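Local structure of putative uncharacterized protein (Chaetomium thermophilum, 4XRI) at residues F795-N799 against A834-I840; M768-G772 against A814-V818; T784-Q788 against D824-N828; I761-E765 against N806-L811; K711-L715 against V739-A743. The protein probably works as a nuclear import receptor of the importin-beta family, a flexible HEAT-repeat solenoid that ferries protein cargo and is expected to bind a small GTPase. The protein carries 2 engineered substitutions. The contacts are given in a common frame with arbitrary orientation. Residues are numbered along the deposited sequence.

How the contacts relate
All five contacts lie in the C-terminal HEAT repeats, where the paired helices 711-725/730-743, 754-780/791-802 and 809-825/838-849 stack in sequence. Contact 5 is part of the interior of one hairpin; contacts 2 and 4 are neighbouring parts of a single interface between helices 754-780 and 809-825, their centres 11 Å apart; contact 3, where the end of helix 809-825 meets helix 784-787, has its centre 25 Å from that of contact 4. Contact 1 joins helix 791-802 to helices 832-835 and 838-849. Contact 2 touches contact 5 through Trp-771 CE2 and Leu-740 CD1 (3.4 Å) and contact 1 through Met-768 CE and Leu-797 CD2 (3.5 Å). The sulfate of contact 4 probably comes from the crystallisation liquor.

Contact 1 (F795-N799 against A834-I840); sequences FALLN and AFRQDWI
Residues 795-799 form an uninterrupted turn of helix 791-802, whereas 834-840 bend between two helices: Ala-834 and Phe-835 belong to helix 832-835, Gln-837 breaks the helical path with a psi of 147° and takes the N-cap position, and Asp-838 opens helix 838-849. This joins the second helices of successive HEAT repeats, with short helix 832-835 included. CA atoms are nearest at Phe-795 with Ala-834 (7.9 Å) and at Asn-799 with Trp-839 (7.1 Å), so side chains bridge the gap. The bend is braced by Gln-837 NE2, which donates to Ala-834 O at 2.9 Å. Phe-795, chi1 m, enters as a knob into the hole made by Ala-834, Phe-835, Trp-839 and Ile-840. Ala-834 CB lies over one face of the Phe-795 ring, 3.9 Å from that ring's centroid, in a CH-pi contact. The ring edge turns to the face of Phe-835 in an offset edge-to-face pair, centroids 5.4 Å apart and planes at 63°, while Phe-795 CE2 meets Ile-840 CD1 at 3.9 Å. Leu-822 and Leu-831 add to the apolar surroundings of this phenylalanine. Trp-839 takes the p rotamer, bringing its CH2 to 3.8 Å from Leu-798 CB and 3.4 Å from Phe-795 O. Asn-799 CB sits 3.6 Å above the centroid of the six-membered ring of Trp-839, and Asn-799 OD1 lies over the same indole at 3.3 Å from CD2.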
# COMPACT_ATOMS: atom_id res chain seq x y z
N PHE A 795 15.19 -27.84 -16.34
CA PHE A 795 15.54 -27.07 -17.52
C PHE A 795 14.30 -26.43 -18.14
O PHE A 795 14.36 -25.29 -18.63
CB PHE A 795 16.24 -27.95 -18.56
CG PHE A 795 17.71 -28.12 -18.32
CD1 PHE A 795 18.20 -29.27 -17.72
CD2 PHE A 795 18.60 -27.13 -18.70
CE1 PHE A 795 19.55 -29.43 -17.50
CE2 PHE A 795 19.96 -27.29 -18.48
CZ PHE A 795 20.43 -28.44 -17.88
N ALA A 796 13.20 -27.17 -18.13
CA ALA A 796 11.93 -26.69 -18.67
C ALA A 796 11.50 -25.39 -18.00
O ALA A 796 11.12 -24.43 -18.66
CB ALA A 796 10.86 -27.75 -18.53
N LEU A 797 11.57 -25.38 -16.67
CA LEU A 797 11.22 -24.20 -15.89
C LEU A 797 12.20 -23.06 -16.15
O LEU A 797 11.79 -21.91 -16.31
CB LEU A 797 11.18 -24.53 -14.40
CG LEU A 797 11.00 -23.35 -13.46
CD1 LEU A 797 9.75 -22.55 -13.81
CD2 LEU A 797 10.93 -23.85 -12.04
N LEU A 798 13.49 -23.39 -16.18
CA LEU A 798 14.53 -22.42 -16.50
C LEU A 798 14.22 -21.69 -17.81
O LEU A 798 14.36 -20.48 -17.91
CB LEU A 798 15.90 -23.10 -16.59
CG LEU A 798 16.59 -23.48 -15.28
CD1 LEU A 798 17.84 -24.31 -15.58
CD2 LEU A 798 16.95 -22.24 -14.48
N ASN A 799 13.80 -22.46 -18.81
CA ASN A 799 13.44 -21.90 -20.10
C ASN A 799 12.18 -21.04 -20.03
O ASN A 799 12.10 -20.00 -20.69
CB ASN A 799 13.24 -23.02 -21.12
CG ASN A 799 12.86 -22.50 -22.49
OD1 ASN A 799 13.66 -21.88 -23.18
ND2 ASN A 799 11.62 -22.76 -22.89
N ALA A 834 22.33 -29.93 -23.11
CA ALA A 834 21.32 -29.02 -22.60
C ALA A 834 21.89 -27.64 -22.28
O ALA A 834 21.16 -26.64 -22.28
CB ALA A 834 20.65 -29.61 -21.37
N PHE A 835 23.19 -27.57 -22.01
CA PHE A 835 23.83 -26.32 -21.63
C PHE A 835 24.24 -25.47 -22.82
O PHE A 835 24.20 -24.24 -22.76
CB PHE A 835 25.05 -26.60 -20.74
CG PHE A 835 24.70 -26.86 -19.31
CD1 PHE A 835 25.31 -27.90 -18.62
CD2 PHE A 835 23.78 -26.07 -18.64
CE1 PHE A 835 24.99 -28.15 -17.29
CE2 PHE A 835 23.47 -26.31 -17.31
CZ PHE A 835 24.07 -27.35 -16.64
N ARG A 836 24.63 -26.12 -23.91
CA ARG A 836 25.10 -25.42 -25.10
C ARG A 836 23.94 -24.83 -25.90
O ARG A 836 24.16 -24.14 -26.90
CB ARG A 836 25.93 -26.34 -25.99
CG ARG A 836 25.19 -27.57 -26.48
CD ARG A 836 26.08 -28.47 -27.31
NE ARG A 836 25.43 -29.74 -27.64
CZ ARG A 836 25.82 -30.55 -28.61
NH1 ARG A 836 25.16 -31.69 -28.83
NH2 ARG A 836 26.86 -30.23 -29.37
N GLN A 837 22.72 -25.09 -25.46
CA GLN A 837 21.54 -24.48 -26.06
C GLN A 837 21.63 -22.97 -25.96
O GLN A 837 22.19 -22.44 -25.00
CB GLN A 837 20.25 -24.99 -25.40
CG GLN A 837 19.87 -26.40 -25.77
CD GLN A 837 18.60 -26.86 -25.08
OE1 GLN A 837 17.54 -26.97 -25.69
NE2 GLN A 837 18.71 -27.13 -23.78
N ASP A 838 21.09 -22.28 -26.96
CA ASP A 838 21.28 -20.83 -27.07
C ASP A 838 20.51 -20.04 -26.02
O ASP A 838 20.98 -18.99 -25.57
CB ASP A 838 20.87 -20.36 -28.47
CG ASP A 838 21.78 -20.91 -29.55
OD1 ASP A 838 22.98 -21.10 -29.28
OD2 ASP A 838 21.28 -21.16 -30.67
N TRP A 839 19.34 -20.52 -25.62
CA TRP A 839 18.53 -19.79 -24.65
C TRP A 839 19.20 -19.78 -23.28
O TRP A 839 19.02 -18.84 -22.50
CB TRP A 839 17.12 -20.38 -24.56
CG TRP A 839 17.03 -21.78 -24.01
CD1 TRP A 839 16.98 -22.94 -24.73
CD2 TRP A 839 16.94 -22.16 -22.63
NE1 TRP A 839 16.89 -24.02 -23.89
CE2 TRP A 839 16.86 -23.57 -22.59
CE3 TRP A 839 16.93 -21.46 -21.42
CZ2 TRP A 839 16.77 -24.28 -21.40
CZ3 TRP A 839 16.85 -22.17 -20.24
CH2 TRP A 839 16.76 -23.57 -20.24
N ILE A 840 19.97 -20.83 -22.99
CA ILE A 840 20.76 -20.88 -21.76
C ILE A 840 21.79 -19.77 -21.74
O ILE A 840 21.83 -18.96 -20.81
CB ILE A 840 21.48 -22.23 -21.61
CG1 ILE A 840 20.47 -23.36 -21.40
CG2 ILE A 840 22.46 -22.17 -20.45
CD1 ILE A 840 20.16 -23.65 -19.95

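Contact 2 (M768-G772 against A814-V818); sequences MDAWG and ASMGV
Met-768 starts the first segment, on helix 754-780, and faces helix 809-825 across a nearly parallel crossing: the axes of the two short helical segments run at 24° (signed +24°) and approach to 9.1 Å, with CA atoms 5.9 Å apart at Met-768 and Ala-814 and 5.3 Å apart at Gly-772 and Val-818. With chi angles t, p, p, Met-768 lays its CG 3.3 Å from Ala-814 O and 3.8 Å from Ala-814 CB, while its SD reaches 3.5 Å from Val-818 CG2. Asp-769 begins away from the partner, but its OD1 comes back to 3.7 Å from Ala-814 CB. Trp-771 offers only a loose contact, CB to Val-818 CG2 at 4.4 Å, and sends its indole off toward Leu-740 and Ile-794. At Gly-772, Val-818 (chi1 t) packs on the backbone, CG2 being 3.9 Å from Gly-772 N and 3.4 Å from Met-768 O. Ser-815 OG is satisfied by Leu-811 O within its own helix. Such side-by-side packing of the first helices of adjacent HEAT repeats builds the solenoid. Cohesion between the two segments therefore rests on shape fit and close approach of methionine, alanine and valine, with no directional polar bond.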
# COMPACT_ATOMS: atom_id res chain seq x y z
N MET A 768 12.86 -22.55 -7.46
CA MET A 768 14.28 -22.56 -7.80
C MET A 768 15.15 -22.76 -6.56
O MET A 768 16.15 -23.48 -6.61
CB MET A 768 14.66 -21.25 -8.50
CG MET A 768 15.82 -21.39 -9.46
SD MET A 768 15.57 -22.68 -10.69
CE MET A 768 13.99 -22.20 -11.38
N ASP A 769 14.76 -22.13 -5.46
CA ASP A 769 15.44 -22.34 -4.19
C ASP A 769 15.34 -23.80 -3.77
O ASP A 769 16.31 -24.39 -3.30
CB ASP A 769 14.85 -21.44 -3.09
CG ASP A 769 15.14 -19.97 -3.33
OD1 ASP A 769 16.05 -19.66 -4.12
OD2 ASP A 769 14.47 -19.13 -2.70
N ALA A 770 14.15 -24.38 -3.95
CA ALA A 770 13.90 -25.77 -3.61
C ALA A 770 14.82 -26.69 -4.40
O ALA A 770 15.54 -27.51 -3.82
CB ALA A 770 12.45 -26.13 -3.86
N TRP A 771 14.82 -26.54 -5.73
CA TRP A 771 15.67 -27.36 -6.59
C TRP A 771 17.14 -27.19 -6.23
O TRP A 771 17.90 -28.16 -6.19
CB TRP A 771 15.46 -27.01 -8.06
CG TRP A 771 14.23 -27.65 -8.68
CD1 TRP A 771 13.24 -27.01 -9.37
CD2 TRP A 771 13.87 -29.04 -8.66
NE1 TRP A 771 12.29 -27.91 -9.78
CE2 TRP A 771 12.65 -29.16 -9.36
CE3 TRP A 771 14.46 -30.19 -8.12
CZ2 TRP A 771 12.02 -30.39 -9.53
CZ3 TRP A 771 13.83 -31.40 -8.30
CH2 TRP A 771 12.62 -31.49 -8.99
N GLY A 772 17.54 -25.95 -5.94
CA GLY A 772 18.90 -25.65 -5.56
C GLY A 772 19.37 -26.42 -4.33
O GLY A 772 20.46 -26.99 -4.32
N ALA A 814 18.71 -16.96 -8.44
CA ALA A 814 18.43 -18.35 -8.07
C ALA A 814 18.54 -19.28 -9.27
O ALA A 814 19.00 -20.42 -9.15
CB ALA A 814 17.04 -18.46 -7.46
N SER A 815 18.12 -18.79 -10.44
CA SER A 815 18.19 -19.56 -11.67
C SER A 815 19.64 -19.82 -12.07
O SER A 815 20.00 -20.95 -12.42
CB SER A 815 17.46 -18.83 -12.80
OG SER A 815 16.09 -18.65 -12.48
N MET A 816 20.46 -18.77 -12.02
CA MET A 816 21.89 -18.89 -12.28
C MET A 816 22.50 -19.91 -11.32
O MET A 816 23.31 -20.74 -11.73
CB MET A 816 22.59 -17.54 -12.12
CG MET A 816 22.15 -16.45 -13.10
SD MET A 816 22.58 -16.78 -14.82
CE MET A 816 21.05 -17.48 -15.44
N GLY A 817 22.10 -19.83 -10.06
CA GLY A 817 22.58 -20.74 -9.04
C GLY A 817 22.29 -22.19 -9.37
O GLY A 817 23.16 -23.05 -9.23
N VAL A 818 21.07 -22.46 -9.83
CA VAL A 818 20.66 -23.82 -10.16
C VAL A 818 21.42 -24.35 -11.38
O VAL A 818 21.81 -25.52 -11.40
CB VAL A 818 19.14 -23.89 -10.41
CG1 VAL A 818 18.76 -25.14 -11.20
CG2 VAL A 818 18.40 -23.86 -9.08

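Contact 3 (T784-Q788 against D824-N828); sequences TNVLQ and DAYPN
Tyr-826 spans the gap to residues 784-788, its ring passing beside Thr-784 so that Tyr-826 CE1 lies 3.6 Å from Thr-784 CB. It is the first residue to leave helical angles after helix 809-825 (phi/psi -129/81), and chi1 m carries the hydroxyl into the short, weakly bonded helix 784-787. There Tyr-826 OH donates to Thr-784 O over 2.5 Å. The same carbonyl accepts from Gln-788 N at 3.0 Å, so the phenol shares an acceptor with the helical turn. Leu-787 CB stands 3.5 Å from Tyr-826 OH, and Leu-787 CD2 is 4.3 Å from Tyr-826 CE2. Beside the tyrosine, Thr-784 CG2 meets Ala-825 O at 3.5 Å; the CA atoms of Thr-784 and Ala-825 are 6.7 Å apart. The contact ties the link between the helices of one HEAT repeat to the end of the first helix of the next, both packed on helix 754-780: Ile-775 touches both Leu-787 and Ala-825, and Ile-774 also packs on Leu-787.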
# COMPACT_ATOMS: atom_id res chain seq x y z
N THR A 784 23.06 -38.54 -7.25
CA THR A 784 22.64 -37.79 -8.43
C THR A 784 21.87 -38.68 -9.40
O THR A 784 21.10 -38.19 -10.23
CB THR A 784 23.84 -37.16 -9.17
OG1 THR A 784 24.79 -38.17 -9.50
CG2 THR A 784 24.50 -36.11 -8.29
N ASN A 785 22.05 -39.99 -9.26
CA ASN A 785 21.30 -40.95 -10.06
C ASN A 785 19.80 -40.85 -9.81
O ASN A 785 19.00 -40.89 -10.74
CB ASN A 785 21.79 -42.37 -9.78
CG ASN A 785 21.86 -42.68 -8.29
OD1 ASN A 785 21.07 -42.17 -7.50
ND2 ASN A 785 22.81 -43.52 -7.91
N VAL A 786 19.42 -40.70 -8.55
CA VAL A 786 18.01 -40.65 -8.20
C VAL A 786 17.41 -39.28 -8.53
O VAL A 786 16.19 -39.12 -8.67
CB VAL A 786 17.78 -40.99 -6.71
CG1 VAL A 786 18.36 -39.93 -5.81
CG2 VAL A 786 16.33 -41.11 -6.44
N LEU A 787 18.27 -38.28 -8.70
CA LEU A 787 17.82 -36.94 -9.06
C LEU A 787 17.63 -36.80 -10.57
O LEU A 787 16.76 -36.06 -11.03
CB LEU A 787 18.81 -35.89 -8.55
CG LEU A 787 18.57 -34.45 -9.02
CD1 LEU A 787 17.27 -33.90 -8.46
CD2 LEU A 787 19.75 -33.57 -8.65
N GLN A 788 18.43 -37.55 -11.32
CA GLN A 788 18.46 -37.49 -12.79
C GLN A 788 17.10 -37.41 -13.52
O GLN A 788 16.97 -36.64 -14.47
CB GLN A 788 19.24 -38.70 -13.32
CG GLN A 788 18.82 -39.19 -14.71
CD GLN A 788 19.30 -38.29 -15.83
OE1 GLN A 788 20.42 -37.78 -15.80
NE2 GLN A 788 18.45 -38.08 -16.82
N ASP A 824 27.80 -28.76 -11.56
CA ASP A 824 28.58 -29.43 -10.53
C ASP A 824 28.08 -30.85 -10.30
O ASP A 824 28.87 -31.79 -10.19
CB ASP A 824 28.53 -28.64 -9.22
CG ASP A 824 29.80 -27.86 -8.97
OD1 ASP A 824 29.71 -26.64 -8.72
OD2 ASP A 824 30.89 -28.46 -9.02
N ALA A 825 26.76 -31.00 -10.23
CA ALA A 825 26.14 -32.29 -9.89
C ALA A 825 26.34 -33.32 -10.99
O ALA A 825 26.40 -34.52 -10.71
CB ALA A 825 24.66 -32.10 -9.61
N TYR A 826 26.43 -32.86 -12.23
CA TYR A 826 26.68 -33.76 -13.35
C TYR A 826 27.84 -33.24 -14.18
O TYR A 826 27.64 -32.59 -15.21
CB TYR A 826 25.42 -33.91 -14.21
CG TYR A 826 24.24 -34.43 -13.43
CD1 TYR A 826 24.06 -35.80 -13.24
CD2 TYR A 826 23.31 -33.57 -12.88
CE1 TYR A 826 22.98 -36.28 -12.53
CE2 TYR A 826 22.23 -34.04 -12.17
CZ TYR A 826 22.06 -35.40 -11.99
OH TYR A 826 20.99 -35.87 -11.28
N PRO A 827 29.07 -33.52 -13.73
CA PRO A 827 30.29 -33.06 -14.40
C PRO A 827 30.60 -33.90 -15.63
O PRO A 827 29.73 -34.64 -16.08
CB PRO A 827 31.37 -33.24 -13.32
CG PRO A 827 30.88 -34.42 -12.55
CD PRO A 827 29.38 -34.34 -12.55
N ASN A 828 31.83 -33.79 -16.14
CA ASN A 828 32.26 -34.45 -17.38
C ASN A 828 31.18 -34.52 -18.46
O ASN A 828 30.95 -35.56 -19.07
CB ASN A 828 32.78 -35.86 -17.09
CG ASN A 828 34.12 -35.86 -16.37
OD1 ASN A 828 34.87 -34.89 -16.43
ND2 ASN A 828 34.42 -36.95 -15.66

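Contact 4 (I761-E765 against N806-L811); sequences ISLRE and NRSEAL. With SO4 (sulfate ion), chain E.
An N-capped helix start is docked here on the first helix of the preceding HEAT repeat. Residues 761-765 are helical; 806-808 run extended into helix 809-825, and CA atoms are nearest at Ile-761 with Arg-807 (5.9 Å) and Glu-765 with Leu-811 (4.8 Å). Ser-808, chi1 p, is the N-cap: its OG accepts from Leu-811 N at 3.1 Å and donates to Glu-765 OE2 at a very short 2.4 Å, linking the cap to the neighbouring helix. Ile-761 (m, t) places CD1 3.5 Å from Arg-807 N and CG2 3.5 Å from Ser-808 OG. Leu-811 CD1 reaches Arg-764 O at 3.5 Å, Leu-811 CB lies 3.7 Å from Glu-765 CG, and Ala-810 CB lies 3.7 Å from Glu-765 CD. A sulfate, probably from the crystallisation liquor, accepts from Glu-809 N through O1 at 2.6 Å. Arg-764 hydrogen-bonds to Ser-800 of helix 791-802 and to Ala-744 O, just after helix 730-743; Arg-807 hydrogen-bonds to Asp-804 O and forms a salt bridge with Glu-846 of helix 838-849.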
# COMPACT_ATOMS: atom_id res chain seq x y z
N ILE A 761 6.07 -15.00 -9.82
CA ILE A 761 7.49 -14.66 -9.72
C ILE A 761 8.02 -15.12 -8.37
O ILE A 761 9.08 -15.75 -8.28
CB ILE A 761 7.73 -13.15 -9.87
CG1 ILE A 761 7.46 -12.71 -11.31
CG2 ILE A 761 9.17 -12.81 -9.49
CD1 ILE A 761 7.69 -11.23 -11.53
N SER A 762 7.28 -14.82 -7.31
CA SER A 762 7.65 -15.24 -5.97
C SER A 762 7.66 -16.76 -5.85
O SER A 762 8.55 -17.33 -5.22
CB SER A 762 6.69 -14.64 -4.94
OG SER A 762 6.97 -15.13 -3.64
N LEU A 763 6.65 -17.39 -6.43
CA LEU A 763 6.53 -18.85 -6.39
C LEU A 763 7.73 -19.52 -7.03
O LEU A 763 8.30 -20.47 -6.48
CB LEU A 763 5.24 -19.29 -7.09
CG LEU A 763 4.98 -20.80 -7.15
CD1 LEU A 763 4.78 -21.36 -5.76
CD2 LEU A 763 3.77 -21.08 -8.03
N ARG A 764 8.12 -19.02 -8.20
CA ARG A 764 9.22 -19.61 -8.96
C ARG A 764 10.57 -19.33 -8.31
O ARG A 764 11.52 -20.09 -8.51
CB ARG A 764 9.19 -19.10 -10.40
CG ARG A 764 7.98 -19.64 -11.17
CD ARG A 764 8.01 -19.24 -12.64
NE ARG A 764 7.08 -20.07 -13.41
CZ ARG A 764 7.06 -20.14 -14.74
NH1 ARG A 764 6.19 -20.93 -15.35
NH2 ARG A 764 7.92 -19.42 -15.45
N GLU A 765 10.64 -18.26 -7.54
CA GLU A 765 11.79 -18.04 -6.66
C GLU A 765 11.88 -19.20 -5.69
O GLU A 765 12.95 -19.77 -5.47
CB GLU A 765 11.67 -16.72 -5.90
CG GLU A 765 11.93 -15.48 -6.73
CD GLU A 765 11.81 -14.21 -5.91
OE1 GLU A 765 11.94 -14.28 -4.67
OE2 GLU A 765 11.58 -13.13 -6.51
N ASN A 806 8.49 -11.04 -17.31
CA ASN A 806 8.18 -10.77 -15.91
C ASN A 806 9.10 -11.57 -15.00
O ASN A 806 9.07 -12.80 -14.99
CB ASN A 806 6.72 -11.10 -15.62
CG ASN A 806 5.76 -10.23 -16.40
OD1 ASN A 806 5.95 -9.02 -16.52
ND2 ASN A 806 4.72 -10.85 -16.95
N ARG A 807 9.91 -10.87 -14.22
CA ARG A 807 10.91 -11.52 -13.38
C ARG A 807 11.38 -10.62 -12.25
O ARG A 807 11.06 -9.43 -12.20
CB ARG A 807 12.10 -11.96 -14.22
CG ARG A 807 12.60 -10.90 -15.19
CD ARG A 807 12.48 -11.36 -16.63
NE ARG A 807 13.75 -11.84 -17.17
CZ ARG A 807 13.87 -12.84 -18.03
NH1 ARG A 807 15.07 -13.20 -18.47
NH2 ARG A 807 12.79 -13.50 -18.45
N SER A 808 12.14 -11.20 -11.33
CA SER A 808 12.79 -10.45 -10.27
C SER A 808 14.28 -10.75 -10.29
O SER A 808 14.71 -11.74 -10.89
CB SER A 808 12.19 -10.78 -8.90
OG SER A 808 12.49 -12.11 -8.52
N GLU A 809 15.07 -9.91 -9.63
CA GLU A 809 16.51 -10.14 -9.54
C GLU A 809 16.79 -11.45 -8.81
O GLU A 809 17.65 -12.23 -9.22
CB GLU A 809 17.21 -8.98 -8.84
CG GLU A 809 18.64 -9.29 -8.45
CD GLU A 809 19.45 -8.05 -8.14
OE1 GLU A 809 18.93 -6.93 -8.33
OE2 GLU A 809 20.62 -8.19 -7.71
N ALA A 810 16.05 -11.68 -7.73
CA ALA A 810 16.20 -12.89 -6.93
C ALA A 810 15.93 -14.15 -7.75
O ALA A 810 16.62 -15.16 -7.59
CB ALA A 810 15.27 -12.84 -5.73
N LEU A 811 14.94 -14.08 -8.63
CA LEU A 811 14.57 -15.22 -9.46
C LEU A 811 15.68 -15.56 -10.45
O LEU A 811 16.01 -16.73 -10.66
CB LEU A 811 13.26 -14.95 -10.19
CG LEU A 811 12.79 -16.05 -11.15
CD1 LEU A 811 12.69 -17.39 -10.44
CD2 LEU A 811 11.45 -15.67 -11.78
S SO4 E . 13.47 -6.68 -8.49
O1 SO4 E . 13.98 -7.54 -9.56
O2 SO4 E . 14.39 -6.74 -7.36
O3 SO4 E . 12.15 -7.14 -8.07
O4 SO4 E . 13.38 -5.31 -8.98

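Contact 5 (K711-L715 against V739-A743); sequences KPAIL and VLQQA
Leu-715, Lys-711 and Ala-743 account for most of the surface buried between these two helical segments. The axes of the short segments approach to 11.9 Å at 140° between their N-to-C directions (signed crossing angle -140°), an antiparallel but strongly inclined pairing. At this separation long side chains fill the space: CA atoms are 7.7 Å apart at Leu-715 and Leu-740, and 8.7 Å at Lys-711 and Ala-743. Leu-715, in the m, t rotamer, points toward the partner helix and meets three residues: its CD1 is 4.0 Å from Ala-743 CB, its CD2 is 4.0 Å from Val-739 CG1 and 4.2 Å from Leu-740 CD2, and both methyls lie near Leu-740 CD2. One turn earlier, Lys-711 (t, t, m, t) runs its aliphatic chain past Ala-743, with CD 4.4 Å from Ala-743 CB, so that its NZ can make a weak hydrogen bond to Gln-742 OE1 at 3.3 Å. Ala-743 thus receives both the leucine and the lysine on its small methyl, at the C-terminal end of helix 730-743. Outside the pair, Leu-715 also packs on Ile-767 and Leu-740 on Ala-770 and Trp-771 of helix 754-780, and Leu-701 of helix 690-701 touches Lys-711 and Val-739. Two consecutive helices, 711-725 and 730-743, folded back on each other across a largely apolar interior form the antiparallel helical hairpin of a HEAT repeat.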
# COMPACT_ATOMS: atom_id res chain seq x y z
N LYS A 711 2.63 -21.11 -0.27
CA LYS A 711 3.43 -22.03 -1.09
C LYS A 711 4.83 -21.52 -1.47
O LYS A 711 5.79 -22.27 -1.36
CB LYS A 711 2.67 -22.40 -2.36
CG LYS A 711 3.34 -23.51 -3.17
CD LYS A 711 2.54 -23.92 -4.39
CE LYS A 711 1.32 -24.75 -4.01
NZ LYS A 711 0.61 -25.25 -5.21
N PRO A 712 4.97 -20.24 -1.91
CA PRO A 712 6.32 -19.79 -2.26
C PRO A 712 7.34 -19.94 -1.13
O PRO A 712 8.45 -20.41 -1.37
CB PRO A 712 6.11 -18.30 -2.60
CG PRO A 712 4.71 -18.23 -3.08
CD PRO A 712 3.96 -19.22 -2.24
N ALA A 713 6.95 -19.57 0.09
CA ALA A 713 7.85 -19.68 1.24
C ALA A 713 8.05 -21.14 1.64
O ALA A 713 9.11 -21.52 2.13
CB ALA A 713 7.31 -18.88 2.40
N ILE A 714 7.02 -21.95 1.43
CA ILE A 714 7.09 -23.38 1.75
C ILE A 714 8.09 -24.10 0.85
O ILE A 714 8.83 -24.98 1.30
CB ILE A 714 5.70 -24.04 1.63
CG1 ILE A 714 4.81 -23.62 2.80
CG2 ILE A 714 5.82 -25.56 1.59
CD1 ILE A 714 3.39 -24.12 2.69
N LEU A 715 8.12 -23.71 -0.42
CA LEU A 715 9.05 -24.30 -1.38
C LEU A 715 10.48 -23.89 -1.06
O LEU A 715 11.40 -24.70 -1.11
CB LEU A 715 8.69 -23.90 -2.80
CG LEU A 715 7.27 -24.29 -3.24
CD1 LEU A 715 7.08 -23.99 -4.71
CD2 LEU A 715 6.99 -25.76 -2.94
N VAL A 739 5.42 -31.86 -6.38
CA VAL A 739 4.91 -30.54 -6.03
C VAL A 739 5.60 -29.45 -6.83
O VAL A 739 4.94 -28.54 -7.35
CB VAL A 739 5.09 -30.26 -4.52
CG1 VAL A 739 4.72 -28.82 -4.20
CG2 VAL A 739 4.28 -31.24 -3.70
N LEU A 740 6.92 -29.54 -6.94
CA LEU A 740 7.71 -28.56 -7.68
C LEU A 740 7.29 -28.48 -9.15
O LEU A 740 7.20 -27.40 -9.72
CB LEU A 740 9.20 -28.88 -7.58
CG LEU A 740 9.87 -28.79 -6.20
CD1 LEU A 740 11.31 -29.28 -6.24
CD2 LEU A 740 9.79 -27.37 -5.69
N GLN A 741 7.04 -29.65 -9.74
CA GLN A 741 6.65 -29.72 -11.14
C GLN A 741 5.28 -29.11 -11.37
O GLN A 741 5.05 -28.41 -12.36
CB GLN A 741 6.66 -31.18 -11.62
CG GLN A 741 8.06 -31.75 -11.79
CD GLN A 741 8.05 -33.24 -12.09
OE1 GLN A 741 7.20 -33.98 -11.61
NE2 GLN A 741 9.01 -33.68 -12.90
N GLN A 742 4.36 -29.35 -10.43
CA GLN A 742 3.03 -28.76 -10.50
C GLN A 742 3.10 -27.25 -10.35
O GLN A 742 2.44 -26.51 -11.09
CB GLN A 742 2.13 -29.35 -9.41
CG GLN A 742 0.73 -28.74 -9.33
CD GLN A 742 0.58 -27.74 -8.20
OE1 GLN A 742 1.55 -27.37 -7.54
NE2 GLN A 742 -0.66 -27.31 -7.96
N ALA A 743 3.91 -26.80 -9.40
CA ALA A 743 4.05 -25.38 -9.11
C ALA A 743 4.59 -24.61 -10.31
O ALA A 743 4.29 -23.43 -10.49
CB ALA A 743 4.96 -25.18 -7.90